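Rho-related gtp-binding protein RHOD (PDB 2J1L) is a small GTP-binding protein of the Rho branch of the Ras family, with guanosine-5'-diphosphate and a magnesium ion bound in this model. Local coordinates at residues Val108-Phe113 / His197-Glu202; Asp122-Arg127 / Gln174-Ser179; Lys138-Val143 / Ala204-Ser209; Asp149-Lys154 / Val183-Cys188. All coordinates share one frame; numbering follows the deposited sequence.

Contact 1. Residues Val108-Phe113 / His197-Glu202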
loop_
_atom_site.group_PDB
_atom_site.type_symbol
_atom_site.label_atom_id
_atom_site.label_comp_id
_atom_site.label_asym_id
_atom_site.label_seq_id
_atom_site.Cartn_x
_atom_site.Cartn_y
_atom_site.Cartn_z
ATOM N N VAL A 108 -6.018 7.172 6.911
ATOM C CA VAL A 108 -4.974 7.137 5.892
ATOM C C VAL A 108 -5.249 6.002 4.924
ATOM O O VAL A 108 -5.763 4.941 5.303
ATOM C CB VAL A 108 -3.556 6.989 6.500
ATOM C CG1 VAL A 108 -3.430 5.704 7.305
ATOM C CG2 VAL A 108 -2.482 7.053 5.403
ATOM N N LEU A 109 -4.930 6.254 3.663
ATOM C CA LEU A 109 -5.194 5.334 2.562
ATOM C C LEU A 109 -3.876 4.832 2.049
ATOM O O LEU A 109 -2.962 5.642 1.810
ATOM C CB LEU A 109 -5.867 6.067 1.422
ATOM C CG LEU A 109 -7.372 6.267 1.487
ATOM C CD1 LEU A 109 -7.725 7.220 0.386
ATOM C CD2 LEU A 109 -8.130 4.944 1.330
ATOM N N LEU A 110 -3.772 3.516 1.886
ATOM C CA LEU A 110 -2.619 2.902 1.277
ATOM C C LEU A 110 -3.058 2.423 -0.077
ATOM O O LEU A 110 -3.808 1.456 -0.185
ATOM C CB LEU A 110 -2.114 1.726 2.102
ATOM C CG LEU A 110 -1.728 1.999 3.571
ATOM C CD1 LEU A 110 -1.191 0.706 4.230
ATOM C CD2 LEU A 110 -0.697 3.123 3.671
ATOM N N LEU A 111 -2.626 3.139 -1.113
ATOM C CA LEU A 111 -2.817 2.734 -2.494
ATOM C C LEU A 111 -1.706 1.760 -2.879
ATOM O O LEU A 111 -0.573 2.169 -3.063
ATOM C CB LEU A 111 -2.767 3.948 -3.416
ATOM C CG LEU A 111 -3.858 5.002 -3.267
ATOM C CD1 LEU A 111 -4.046 5.760 -4.611
ATOM C CD2 LEU A 111 -5.195 4.402 -2.798
ATOM N N CYS A 112 -2.061 0.489 -3.028
ATOM C CA CYS A 112 -1.107 -0.605 -3.224
ATOM C C CYS A 112 -0.974 -1.053 -4.675
ATOM O O CYS A 112 -1.950 -1.098 -5.416
ATOM C CB CYS A 112 -1.567 -1.821 -2.422
ATOM S SG CYS A 112 -1.595 -1.519 -0.648
ATOM N N PHE A 113 0.239 -1.412 -5.072
ATOM C CA PHE A 113 0.414 -2.099 -6.350
ATOM C C PHE A 113 1.524 -3.151 -6.286
ATOM O O PHE A 113 2.390 -3.081 -5.430
ATOM C CB PHE A 113 0.701 -1.097 -7.453
ATOM C CG PHE A 113 2.034 -0.438 -7.327
ATOM C CD1 PHE A 113 2.181 0.726 -6.572
ATOM C CD2 PHE A 113 3.146 -0.974 -7.966
ATOM C CE1 PHE A 113 3.406 1.333 -6.464
ATOM C CE2 PHE A 113 4.369 -0.362 -7.865
ATOM C CZ PHE A 113 4.505 0.793 -7.105
ATOM N N HIS A 197 6.035 -3.933 8.717
ATOM C CA HIS A 197 5.729 -3.118 9.887
ATOM C C HIS A 197 6.032 -1.655 9.671
ATOM O O HIS A 197 5.317 -0.797 10.203
ATOM C CB HIS A 197 6.546 -3.555 11.112
ATOM C CG HIS A 197 6.090 -4.837 11.707
ATOM N ND1 HIS A 197 5.209 -4.884 12.768
ATOM C CD2 HIS A 197 6.384 -6.123 11.391
ATOM C CE1 HIS A 197 4.992 -6.152 13.090
ATOM N NE2 HIS A 197 5.700 -6.921 12.274
ATOM N N ALA A 198 7.121 -1.366 8.964
ATOM C CA ALA A 198 7.457 0.015 8.657
ATOM C C ALA A 198 6.318 0.646 7.879
ATOM O O ALA A 198 5.933 1.764 8.175
ATOM C CB ALA A 198 8.765 0.122 7.874
ATOM N N VAL A 199 5.741 -0.073 6.924
ATOM C CA VAL A 199 4.620 0.497 6.189
ATOM C C VAL A 199 3.513 0.947 7.136
ATOM O O VAL A 199 2.995 2.048 7.009
ATOM C CB VAL A 199 4.016 -0.462 5.135
ATOM C CG1 VAL A 199 2.854 0.201 4.455
ATOM C CG2 VAL A 199 5.075 -0.891 4.106
ATOM N N PHE A 200 3.147 0.114 8.088
ATOM C CA PHE A 200 2.013 0.451 8.926
ATOM C C PHE A 200 2.373 1.452 10.022
ATOM O O PHE A 200 1.500 2.116 10.547
ATOM C CB PHE A 200 1.374 -0.802 9.500
ATOM C CG PHE A 200 0.628 -1.597 8.476
ATOM C CD1 PHE A 200 -0.693 -1.279 8.151
ATOM C CD2 PHE A 200 1.238 -2.649 7.805
ATOM C CE1 PHE A 200 -1.369 -1.989 7.217
ATOM C CE2 PHE A 200 0.536 -3.367 6.858
ATOM C CZ PHE A 200 -0.759 -3.022 6.558
ATOM N N GLN A 201 3.650 1.563 10.354
ATOM C CA GLN A 201 4.110 2.588 11.275
ATOM C C GLN A 201 4.124 3.965 10.629
ATOM O O GLN A 201 3.737 4.945 11.258
ATOM C CB GLN A 201 5.520 2.268 11.780
ATOM C CG GLN A 201 5.530 1.404 13.008
ATOM C CD GLN A 201 6.913 1.179 13.517
ATOM O OE1 GLN A 201 7.292 1.732 14.548
ATOM N NE2 GLN A 201 7.695 0.375 12.801
ATOM N N GLU A 202 4.612 4.046 9.397
ATOM C CA GLU A 202 4.498 5.278 8.622
ATOM C C GLU A 202 3.043 5.663 8.469
ATOM O O GLU A 202 2.665 6.801 8.702
ATOM C CB GLU A 202 5.099 5.118 7.238
ATOM C CG GLU A 202 6.460 5.787 7.112
ATOM C CD GLU A 202 6.371 7.305 7.243
ATOM O OE1 GLU A 202 5.907 7.973 6.284
ATOM O OE2 GLU A 202 6.766 7.821 8.315
#
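Within Val108-Phe113, Leu110 is the residue that touches the helical segment His197-Glu202, and it does so with a single methyl group. Walking up the strand, Leu109 faces the other side of the sheet, where it packs on Val132 of helix 118-135. At Leu110 the side chain points toward helix 196-209. Its CG sits beside the backbone N (chi1 -57°) and CD1 continues the chain outward, which carries that methyl to the helix. There Leu110 CD1 lies 4.1 Å from CG1 of Val199 and 4.0 Å from CE1 of Phe200. It approaches the Phe200 ring obliquely, and the leucine and phenylalanine side chains run nearly perpendicular to each other. Further on, Leu111 turns back to the opposite layer, against Trp128, and Cys112 packs on Cys45. Phe113 again faces helix 118-135, meeting Ile124. The alternation is that of a central strand in the Ras-like alpha/beta fold, a sheet sandwiched between helices. Around the contact, Phe200 stacks on the ring of Phe54, and Leu110 also meets Ile142 of the neighbouring strand. No hydrogen bond passes between strand and helix here: three buried hydrocarbon side chains meet at ordinary van der Waals spacing, so the attachment rests on the hydrophobic effect and on shape, and no directional bond joins these two segments.

Contact 2. Residues Asp122-Arg127 / Gln174-Ser179; sequences DNIFNR and QEMARS
Met176 and Phe125 make the centre of this contact: the thioether sulfur SD of Met176 lies 3.7 Å from CB of Phe125. The same sulfur is 5.5 Å from the centroid of the Phe125 ring, 70° off the ring normal, an oblique Met-aromatic contact. Behind the sulfur, Met176 CG rests 4.1 Å from CG2 of Ile124, the two side chains crossing at a slant. The methionine gets there by a bent chain: CG is anti to the backbone N (chi1 -178°), and the bend at the next torsion sets the sulfur against Ile124 and Phe125. Phe125 reaches past it to the last turn of the partner segment, where its CE1 comes 3.6 Å from the carbonyl O of Ser179, which lies at the ring edge, near the ring plane. The hydroxyl OG of Ser179 stands beside the same part of the ring, 3.8 Å from CD1.

Helices 118-135 and 170-179 pack side by side on one face of the central sheet of the Ras-like fold, their segments nearly parallel (9° between directions) with axes 10.3 Å apart at closest approach. One turn back along its own helix, the carbonyl O of Met176 receives a hydrogen bond from OG of Ser179 (3.1 Å), which holds that hydroxyl close to the helix backbone. On the inner side, Ile124 rests on Leu111 and Phe113 of strand 106-114, while Phe125 is exposed and also touches Val180.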
loop_
_atom_site.group_PDB
_atom_site.type_symbol
_atom_site.label_atom_id
_atom_site.label_comp_id
_atom_site.label_asym_id
_atom_site.label_seq_id
_atom_site.Cartn_x
_atom_site.Cartn_y
_atom_site.Cartn_z
ATOM N N ASP A 122 -0.112 1.367 -13.197
ATOM C CA ASP A 122 -0.885 2.298 -14.024
ATOM C C ASP A 122 -2.197 2.695 -13.358
ATOM O O ASP A 122 -2.595 3.870 -13.392
ATOM C CB ASP A 122 -1.217 1.667 -15.377
ATOM C CG ASP A 122 0.015 1.494 -16.299
ATOM O OD1 ASP A 122 1.157 1.854 -15.901
ATOM O OD2 ASP A 122 -0.178 0.980 -17.433
ATOM N N ASN A 123 -2.861 1.708 -12.759
ATOM C CA ASN A 123 -4.163 1.901 -12.139
ATOM C C ASN A 123 -4.158 2.730 -10.851
ATOM O O ASN A 123 -5.218 3.192 -10.395
ATOM C CB ASN A 123 -4.821 0.553 -11.867
ATOM C CG ASN A 123 -5.497 -0.020 -13.077
ATOM O OD1 ASN A 123 -5.773 0.686 -14.049
ATOM N ND2 ASN A 123 -5.782 -1.318 -13.025
ATOM N N ILE A 124 -2.988 2.918 -10.258
ATOM C CA ILE A 124 -2.886 3.802 -9.118
ATOM C C ILE A 124 -3.310 5.163 -9.628
ATOM O O ILE A 124 -4.195 5.795 -9.070
ATOM C CB ILE A 124 -1.456 3.845 -8.541
ATOM C CG1 ILE A 124 -1.026 2.470 -8.023
ATOM C CG2 ILE A 124 -1.379 4.792 -7.388
ATOM C CD1 ILE A 124 -1.976 1.860 -6.986
ATOM N N PHE A 125 -2.713 5.572 -10.735
ATOM C CA PHE A 125 -2.993 6.854 -11.345
ATOM C C PHE A 125 -4.316 6.873 -12.134
ATOM O O PHE A 125 -5.071 7.826 -12.022
ATOM C CB PHE A 125 -1.828 7.218 -12.262
ATOM C CG PHE A 125 -1.848 8.627 -12.746
ATOM C CD1 PHE A 125 -1.274 9.634 -11.994
ATOM C CD2 PHE A 125 -2.406 8.948 -13.977
ATOM C CE1 PHE A 125 -1.270 10.932 -12.435
ATOM C CE2 PHE A 125 -2.408 10.252 -14.430
ATOM C CZ PHE A 125 -1.842 11.250 -13.660
ATOM N N ASN A 126 -4.598 5.849 -12.941
ATOM C CA ASN A 126 -5.744 5.929 -13.870
ATOM C C ASN A 126 -7.091 5.678 -13.214
ATOM O O ASN A 126 -8.109 6.095 -13.745
ATOM C CB ASN A 126 -5.601 4.947 -15.051
ATOM C CG ASN A 126 -4.362 5.197 -15.874
ATOM O OD1 ASN A 126 -3.841 6.291 -15.885
ATOM N ND2 ASN A 126 -3.873 4.171 -16.555
ATOM N N ARG A 127 -7.094 4.991 -12.081
ATOM C CA ARG A 127 -8.313 4.424 -11.516
ATOM C C ARG A 127 -8.469 4.736 -10.009
ATOM O O ARG A 127 -9.570 5.128 -9.587
ATOM C CB ARG A 127 -8.342 2.917 -11.843
ATOM C CG ARG A 127 -8.918 1.936 -10.798
ATOM C CD ARG A 127 -10.443 1.845 -10.842
ATOM N NE ARG A 127 -10.997 0.875 -9.877
ATOM C CZ ARG A 127 -12.297 0.582 -9.769
ATOM N NH1 ARG A 127 -13.181 1.165 -10.566
ATOM N NH2 ARG A 127 -12.725 -0.299 -8.867
ATOM N N GLN A 174 8.378 6.465 -6.642
ATOM C CA GLN A 174 8.379 7.763 -5.981
ATOM C C GLN A 174 7.698 8.806 -6.861
ATOM O O GLN A 174 6.870 9.577 -6.388
ATOM C CB GLN A 174 9.824 8.184 -5.656
ATOM C CG GLN A 174 9.960 9.035 -4.407
ATOM C CD GLN A 174 11.113 8.588 -3.534
ATOM O OE1 GLN A 174 12.277 8.662 -3.940
ATOM N NE2 GLN A 174 10.800 8.113 -2.328
ATOM N N GLU A 175 8.057 8.813 -8.142
ATOM C CA GLU A 175 7.397 9.657 -9.140
ATOM C C GLU A 175 5.868 9.492 -9.145
ATOM O O GLU A 175 5.133 10.472 -9.099
ATOM C CB GLU A 175 7.929 9.352 -10.548
ATOM C CG GLU A 175 9.403 9.687 -10.811
ATOM C CD GLU A 175 9.783 11.130 -10.446
ATOM O OE1 GLU A 175 10.120 11.385 -9.265
ATOM O OE2 GLU A 175 9.772 12.004 -11.347
ATOM N N MET A 176 5.394 8.252 -9.210
ATOM C CA MET A 176 3.965 7.971 -9.068
ATOM C C MET A 176 3.382 8.664 -7.846
ATOM O O MET A 176 2.341 9.314 -7.930
ATOM C CB MET A 176 3.729 6.474 -8.924
ATOM C CG MET A 176 2.247 6.052 -8.806
ATOM S SD MET A 176 1.191 6.547 -10.198
ATOM C CE MET A 176 2.287 6.395 -11.613
ATOM N N ALA A 177 4.057 8.517 -6.713
ATOM C CA ALA A 177 3.613 9.131 -5.470
ATOM C C ALA A 177 3.442 10.642 -5.614
ATOM O O ALA A 177 2.406 11.197 -5.204
ATOM C CB ALA A 177 4.588 8.804 -4.326
ATOM N N ARG A 178 4.447 11.306 -6.183
ATOM C CA ARG A 178 4.338 12.737 -6.421
ATOM C C ARG A 178 3.145 13.061 -7.319
ATOM O O ARG A 178 2.387 13.981 -7.016
ATOM C CB ARG A 178 5.636 13.345 -6.994
ATOM C CG ARG A 178 6.724 13.509 -5.940
ATOM C CD ARG A 178 7.864 14.450 -6.358
ATOM N NE ARG A 178 9.071 13.752 -6.845
ATOM C CZ ARG A 178 9.873 12.960 -6.110
ATOM N NH1 ARG A 178 10.947 12.400 -6.672
ATOM N NH2 ARG A 178 9.616 12.711 -4.822
ATOM N N SER A 179 2.938 12.295 -8.388
ATOM C CA SER A 179 1.906 12.682 -9.353
ATOM C C SER A 179 0.502 12.380 -8.845
ATOM O O SER A 179 -0.489 12.764 -9.462
ATOM C CB SER A 179 2.154 12.087 -10.744
ATOM O OG SER A 179 2.110 10.688 -10.715
#

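Contact 3. Residues Lys138-Val143 / Ala204-Ser209; sequences KVPIIV and AEVALS
Pro140 and Val206 pack tightly where helix 196-209 lies on the sheet of this Ras-like alpha/beta fold, just before strand 141-146 begins. The proline ring and the valine slide past each other in opposite directions, with Pro140 CB 3.6 Å from CG1 of Val206, and the ring carbon CG of Pro140 stands at 4.2 Å from the same methyl. CG1 is placed there because it lies anti to the backbone N (chi1 172°), while CG2, the other branch, is beside that N and faces Ile142. Ile142 is itself buried, also touching Leu110 and Leu186 of the strands flanking its own.

The remaining neighbours pack elsewhere. Ile141, between the two strand residues that touch, points away from the helix, and its side chain touches Ala182 and Leu111. On the helix, Ala207 rests on Val35 and Val108 of the sheet. The solvent side belongs to Glu205 and Ser209, both exposed. Nothing polar joins the two segments. Even within the buried patch the fit slackens along the strand: CG2 of Val206 comes no nearer than 4.3 Å to CD1 of Ile142.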
loop_
_atom_site.group_PDB
_atom_site.type_symbol
_atom_site.label_atom_id
_atom_site.label_comp_id
_atom_site.label_asym_id
_atom_site.label_seq_id
_atom_site.Cartn_x
_atom_site.Cartn_y
_atom_site.Cartn_z
ATOM N N LYS A 138 -9.612 15.493 1.893
ATOM C CA LYS A 138 -8.404 15.637 2.704
ATOM C C LYS A 138 -8.023 14.420 3.554
ATOM O O LYS A 138 -7.874 14.544 4.768
ATOM N N VAL A 139 -7.857 13.257 2.927
ATOM C CA VAL A 139 -7.429 12.047 3.643
ATOM C C VAL A 139 -6.094 11.563 3.086
ATOM O O VAL A 139 -5.986 11.349 1.894
ATOM C CB VAL A 139 -8.450 10.910 3.519
ATOM C CG1 VAL A 139 -7.908 9.665 4.176
ATOM C CG2 VAL A 139 -9.759 11.302 4.164
ATOM N N PRO A 140 -5.079 11.366 3.943
ATOM C CA PRO A 140 -3.723 11.199 3.424
ATOM C C PRO A 140 -3.509 9.884 2.668
ATOM O O PRO A 140 -4.063 8.857 3.053
ATOM C CB PRO A 140 -2.849 11.215 4.686
ATOM C CG PRO A 140 -3.741 11.637 5.797
ATOM C CD PRO A 140 -5.117 11.249 5.405
ATOM N N ILE A 141 -2.685 9.948 1.617
ATOM C CA ILE A 141 -2.363 8.826 0.748
ATOM C C ILE A 141 -0.885 8.479 0.884
ATOM O O ILE A 141 -0.026 9.378 0.815
ATOM C CB ILE A 141 -2.586 9.176 -0.741
ATOM C CG1 ILE A 141 -4.069 9.463 -1.048
ATOM C CG2 ILE A 141 -1.998 8.073 -1.635
ATOM N N ILE A 142 -0.607 7.186 1.100
ATOM C CA ILE A 142 0.695 6.595 0.913
ATOM C C ILE A 142 0.593 5.573 -0.217
ATOM O O ILE A 142 -0.314 4.733 -0.212
ATOM C CB ILE A 142 1.107 5.806 2.130
ATOM C CG1 ILE A 142 1.363 6.711 3.316
ATOM C CG2 ILE A 142 2.349 4.976 1.843
ATOM C CD1 ILE A 142 1.730 5.923 4.550
ATOM N N VAL A 143 1.523 5.627 -1.168
ATOM C CA VAL A 143 1.624 4.612 -2.223
ATOM C C VAL A 143 2.518 3.518 -1.727
ATOM O O VAL A 143 3.634 3.812 -1.298
ATOM C CB VAL A 143 2.244 5.185 -3.519
ATOM C CG1 VAL A 143 2.568 4.068 -4.527
ATOM C CG2 VAL A 143 1.306 6.205 -4.138
ATOM N N ALA A 204 0.528 4.981 10.410
ATOM C CA ALA A 204 0.116 5.548 11.694
ATOM C C ALA A 204 0.634 6.973 11.908
ATOM O O ALA A 204 -0.122 7.855 12.277
ATOM C CB ALA A 204 0.587 4.650 12.822
ATOM N N GLU A 205 1.927 7.185 11.689
ATOM C CA GLU A 205 2.530 8.500 11.888
ATOM C C GLU A 205 1.815 9.516 10.995
ATOM O O GLU A 205 1.339 10.559 11.464
ATOM C CB GLU A 205 4.055 8.469 11.626
ATOM C CG GLU A 205 4.883 8.069 12.875
ATOM C CD GLU A 205 6.345 7.596 12.599
ATOM O OE1 GLU A 205 6.568 6.673 11.779
ATOM O OE2 GLU A 205 7.277 8.127 13.255
ATOM N N VAL A 206 1.692 9.180 9.716
ATOM C CA VAL A 206 0.987 10.038 8.772
ATOM C C VAL A 206 -0.465 10.345 9.210
ATOM O O VAL A 206 -0.865 11.509 9.225
ATOM C CB VAL A 206 1.023 9.438 7.364
ATOM C CG1 VAL A 206 0.119 10.221 6.419
ATOM C CG2 VAL A 206 2.464 9.423 6.861
ATOM N N ALA A 207 -1.237 9.324 9.586
ATOM C CA ALA A 207 -2.642 9.535 9.955
ATOM C C ALA A 207 -2.786 10.492 11.138
ATOM O O ALA A 207 -3.618 11.403 11.121
ATOM C CB ALA A 207 -3.311 8.215 10.268
ATOM N N LEU A 208 -1.957 10.286 12.154
ATOM C CA LEU A 208 -1.983 11.108 13.353
ATOM C C LEU A 208 -1.457 12.526 13.110
ATOM O O LEU A 208 -1.957 13.478 13.704
ATOM C CB LEU A 208 -1.217 10.411 14.484
ATOM C CG LEU A 208 -1.938 9.141 14.968
ATOM C CD1 LEU A 208 -0.998 8.185 15.693
ATOM C CD2 LEU A 208 -3.115 9.501 15.861
ATOM N N SER A 209 -0.478 12.675 12.226
ATOM C CA SER A 209 0.064 13.997 11.911
ATOM C C SER A 209 -0.938 14.918 11.192
ATOM O O SER A 209 -0.752 16.141 11.209
ATOM C CB SER A 209 1.347 13.879 11.094
ATOM O OG SER A 209 1.110 13.154 9.902
#

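Contact 4. Residues Asp149-Lys154 / Val183-Cys188; sequences DLRKDK and VAYLEC. With GDP (guanosine-5'-diphosphate), chain B.
Residues Asp149-Lys152 form a turn that is helical in its backbone angles but lacks a helix's usual hydrogen-bond pattern, facing the end of strand 184-187 at Glu187. From that turn Arg151 extends toward the strand and grips Glu187 end-on in a two-pronged salt bridge, one nitrogen to each oxygen. Arg151 NH1 gives a hydrogen bond to OE2 of Glu187 (2.7 Å), and NH2 a longer one to OE1 of Glu187 (3.3 Å). Both oxygens lie close to the guanidinium plane, but the nitrogens come at the carboxylate from well out of its plane, the two planes being 43° apart. OE2 carries a second load: its anti lone pair takes the hydroxyl proton of Tyr185 at an OH to OE2 distance of 2.6 Å. Arg151 NH1 also bonds to the carbonyl O of Val168.

Two residues before the arginine, Asp149 belongs to the guanine pocket of the Ras-like fold. Asp149 OD1 accepts from N1 of GDP (2.9 Å) and OD2 from N2 of GDP (3.0 Å), so the carboxylate reads the guanine edge with both oxygens. Its CG lies between the backbone N and carbonyl carbon (chi1 56°), which turns the acid toward the base, and Ser189 bonds to OD1. Alongside, CD2 of Leu150 approaches N2 of GDP at 3.4 Å.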
loop_
_atom_site.group_PDB
_atom_site.type_symbol
_atom_site.label_atom_id
_atom_site.label_comp_id
_atom_site.label_asym_id
_atom_site.label_seq_id
_atom_site.Cartn_x
_atom_site.Cartn_y
_atom_site.Cartn_z
ATOM N N ASP A 149 10.197 -8.568 -3.542
ATOM C CA ASP A 149 11.049 -9.738 -3.709
ATOM C C ASP A 149 11.089 -10.230 -5.161
ATOM O O ASP A 149 12.081 -10.847 -5.592
ATOM C CB ASP A 149 10.598 -10.864 -2.777
ATOM C CG ASP A 149 9.150 -11.241 -2.976
ATOM O OD1 ASP A 149 8.260 -10.398 -2.674
ATOM O OD2 ASP A 149 8.900 -12.377 -3.423
ATOM N N LEU A 150 10.034 -9.936 -5.918
ATOM C CA LEU A 150 9.898 -10.447 -7.289
ATOM C C LEU A 150 10.713 -9.708 -8.368
ATOM O O LEU A 150 10.776 -10.172 -9.504
ATOM C CB LEU A 150 8.414 -10.500 -7.683
ATOM C CG LEU A 150 7.587 -11.542 -6.910
ATOM C CD1 LEU A 150 6.166 -11.648 -7.486
ATOM C CD2 LEU A 150 8.289 -12.888 -6.921
ATOM N N ARG A 151 11.334 -8.579 -8.021
ATOM C CA ARG A 151 12.340 -7.954 -8.890
ATOM C C ARG A 151 13.531 -8.878 -9.091
ATOM O O ARG A 151 14.079 -8.960 -10.191
ATOM C CB ARG A 151 12.869 -6.659 -8.292
ATOM C CG ARG A 151 11.839 -5.588 -8.108
ATOM C CD ARG A 151 12.506 -4.241 -7.885
ATOM N NE ARG A 151 11.498 -3.190 -7.756
ATOM C CZ ARG A 151 11.285 -2.443 -6.678
ATOM N NH1 ARG A 151 10.337 -1.524 -6.709
ATOM N NH2 ARG A 151 11.996 -2.589 -5.571
ATOM N N LYS A 152 13.948 -9.557 -8.022
ATOM C CA LYS A 152 15.005 -10.559 -8.134
ATOM C C LYS A 152 14.593 -11.710 -9.088
ATOM O O LYS A 152 15.463 -12.345 -9.687
ATOM C CB LYS A 152 15.418 -11.092 -6.753
ATOM C CG LYS A 152 16.319 -10.150 -5.961
ATOM N N ASP A 153 13.283 -11.953 -9.252
ATOM C CA ASP A 153 12.770 -13.041 -10.123
ATOM C C ASP A 153 13.106 -12.785 -11.595
ATOM O O ASP A 153 12.509 -11.901 -12.222
ATOM C CB ASP A 153 11.244 -13.193 -9.961
ATOM C CG ASP A 153 10.718 -14.530 -10.477
ATOM O OD1 ASP A 153 9.956 -15.177 -9.725
ATOM O OD2 ASP A 153 11.049 -14.920 -11.623
ATOM N N LYS A 154 14.043 -13.568 -12.129
ATOM C CA LYS A 154 14.556 -13.395 -13.488
ATOM C C LYS A 154 13.536 -13.779 -14.575
ATOM O O LYS A 154 13.479 -13.139 -15.637
ATOM C CB LYS A 154 15.868 -14.181 -13.662
ATOM C CG LYS A 154 17.052 -13.552 -12.934
ATOM C CD LYS A 154 18.124 -14.560 -12.555
ATOM N N VAL A 183 1.562 11.411 0.428
ATOM C CA VAL A 183 2.496 11.877 1.449
ATOM C C VAL A 183 3.801 11.062 1.493
ATOM O O VAL A 183 4.802 11.526 2.022
ATOM C CB VAL A 183 1.825 11.877 2.829
ATOM C CG1 VAL A 183 2.818 12.244 3.910
ATOM C CG2 VAL A 183 0.661 12.847 2.827
ATOM N N ALA A 184 3.797 9.853 0.936
ATOM C CA ALA A 184 5.009 9.037 0.884
ATOM C C ALA A 184 4.869 7.857 -0.070
ATOM O O ALA A 184 3.765 7.480 -0.484
ATOM C CB ALA A 184 5.343 8.527 2.270
ATOM N N TYR A 185 6.014 7.264 -0.385
ATOM C CA TYR A 185 6.068 6.018 -1.113
ATOM C C TYR A 185 6.936 5.046 -0.345
ATOM O O TYR A 185 8.040 5.373 0.074
ATOM C CB TYR A 185 6.626 6.212 -2.511
ATOM C CG TYR A 185 6.940 4.903 -3.193
ATOM C CD1 TYR A 185 5.953 4.173 -3.822
ATOM C CD2 TYR A 185 8.227 4.378 -3.179
ATOM C CE1 TYR A 185 6.242 2.956 -4.412
ATOM C CE2 TYR A 185 8.516 3.170 -3.775
ATOM C CZ TYR A 185 7.530 2.472 -4.377
ATOM O OH TYR A 185 7.830 1.288 -4.964
ATOM N N LEU A 186 6.420 3.837 -0.169
ATOM C CA LEU A 186 7.104 2.800 0.564
ATOM C C LEU A 186 6.986 1.503 -0.188
ATOM O O LEU A 186 6.122 1.334 -1.036
ATOM C CB LEU A 186 6.472 2.645 1.930
ATOM C CG LEU A 186 6.469 3.904 2.808
ATOM C CD1 LEU A 186 5.264 3.909 3.778
ATOM C CD2 LEU A 186 7.807 4.013 3.538
ATOM N N GLU A 187 7.867 0.583 0.146
ATOM C CA GLU A 187 7.930 -0.726 -0.486
ATOM C C GLU A 187 8.129 -1.795 0.554
ATOM O O GLU A 187 8.788 -1.565 1.586
ATOM C CB GLU A 187 9.137 -0.800 -1.381
ATOM C CG GLU A 187 9.015 0.000 -2.602
ATOM C CD GLU A 187 10.229 -0.168 -3.492
ATOM O OE1 GLU A 187 11.257 -0.700 -3.022
ATOM O OE2 GLU A 187 10.139 0.229 -4.668
ATOM N N CYS A 188 7.622 -2.981 0.245
ATOM C CA CYS A 188 7.742 -4.106 1.145
ATOM C C CYS A 188 7.564 -5.396 0.384
ATOM O O CYS A 188 7.087 -5.398 -0.750
ATOM C CB CYS A 188 6.662 -4.010 2.197
ATOM S SG CYS A 188 5.043 -3.978 1.442
HETATM P PB GDP B . -4.873 -9.152 -2.938
HETATM O O1B GDP B . -5.179 -9.337 -1.486
HETATM O O2B GDP B . -4.580 -7.724 -3.279
HETATM O O3B GDP B . -6.045 -9.640 -3.753
HETATM O O3A GDP B . -3.559 -9.992 -3.270
HETATM P PA GDP B . -3.196 -11.243 -2.300
HETATM O O1A GDP B . -2.693 -10.817 -0.940
HETATM O O2A GDP B . -4.435 -12.079 -2.113
HETATM O "O5'" GDP B . -2.009 -11.996 -3.101
HETATM C "C5'" GDP B . -2.108 -12.262 -4.493
HETATM C "C4'" GDP B . -1.018 -13.222 -4.933
HETATM O "O4'" GDP B . 0.311 -12.686 -4.783
HETATM C "C3'" GDP B . -1.035 -14.481 -4.064
HETATM O "O3'" GDP B . -0.472 -15.594 -4.783
HETATM C "C2'" GDP B . -0.086 -14.158 -2.953
HETATM O "O2'" GDP B . 0.477 -15.312 -2.354
HETATM C "C1'" GDP B . 0.971 -13.423 -3.728
HETATM N N9 GDP B . 1.720 -12.521 -2.853
HETATM C C8 GDP B . 1.253 -11.671 -1.918
HETATM N N7 GDP B . 2.287 -10.975 -1.361
HETATM C C5 GDP B . 3.418 -11.395 -1.946
HETATM C C6 GDP B . 4.839 -11.076 -1.831
HETATM O O6 GDP B . 5.265 -10.210 -1.011
HETATM N N1 GDP B . 5.664 -11.751 -2.638
HETATM C C2 GDP B . 5.245 -12.682 -3.520
HETATM N N2 GDP B . 6.160 -13.317 -4.290
HETATM N N3 GDP B . 3.955 -13.027 -3.685
HETATM C C4 GDP B . 3.033 -12.410 -2.928
#

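Of the contact segments, the one on strand 106-114 comes first and leads into helix 118-135, which opens contact 2. Strand 141-146 follows, then the Asp149-Lys154 turn. Contact 2 closes its loop at helix 170-179, contact 4 at strand 184-187, and contacts 1 and 3 both at helix 196-209. Contact 1 closes the widest loop, enclosing contacts 2 and 4; contact 4 also nests inside the loop of contact 3. Contacts 2 and 3, 2 and 4, and 1 and 3 cross. Contacts 1 and 3 seat the C-terminal helix on adjacent strands, contact 2 joins two helices on the other face, and contact 4 ties the base-binding turn to the edge strand.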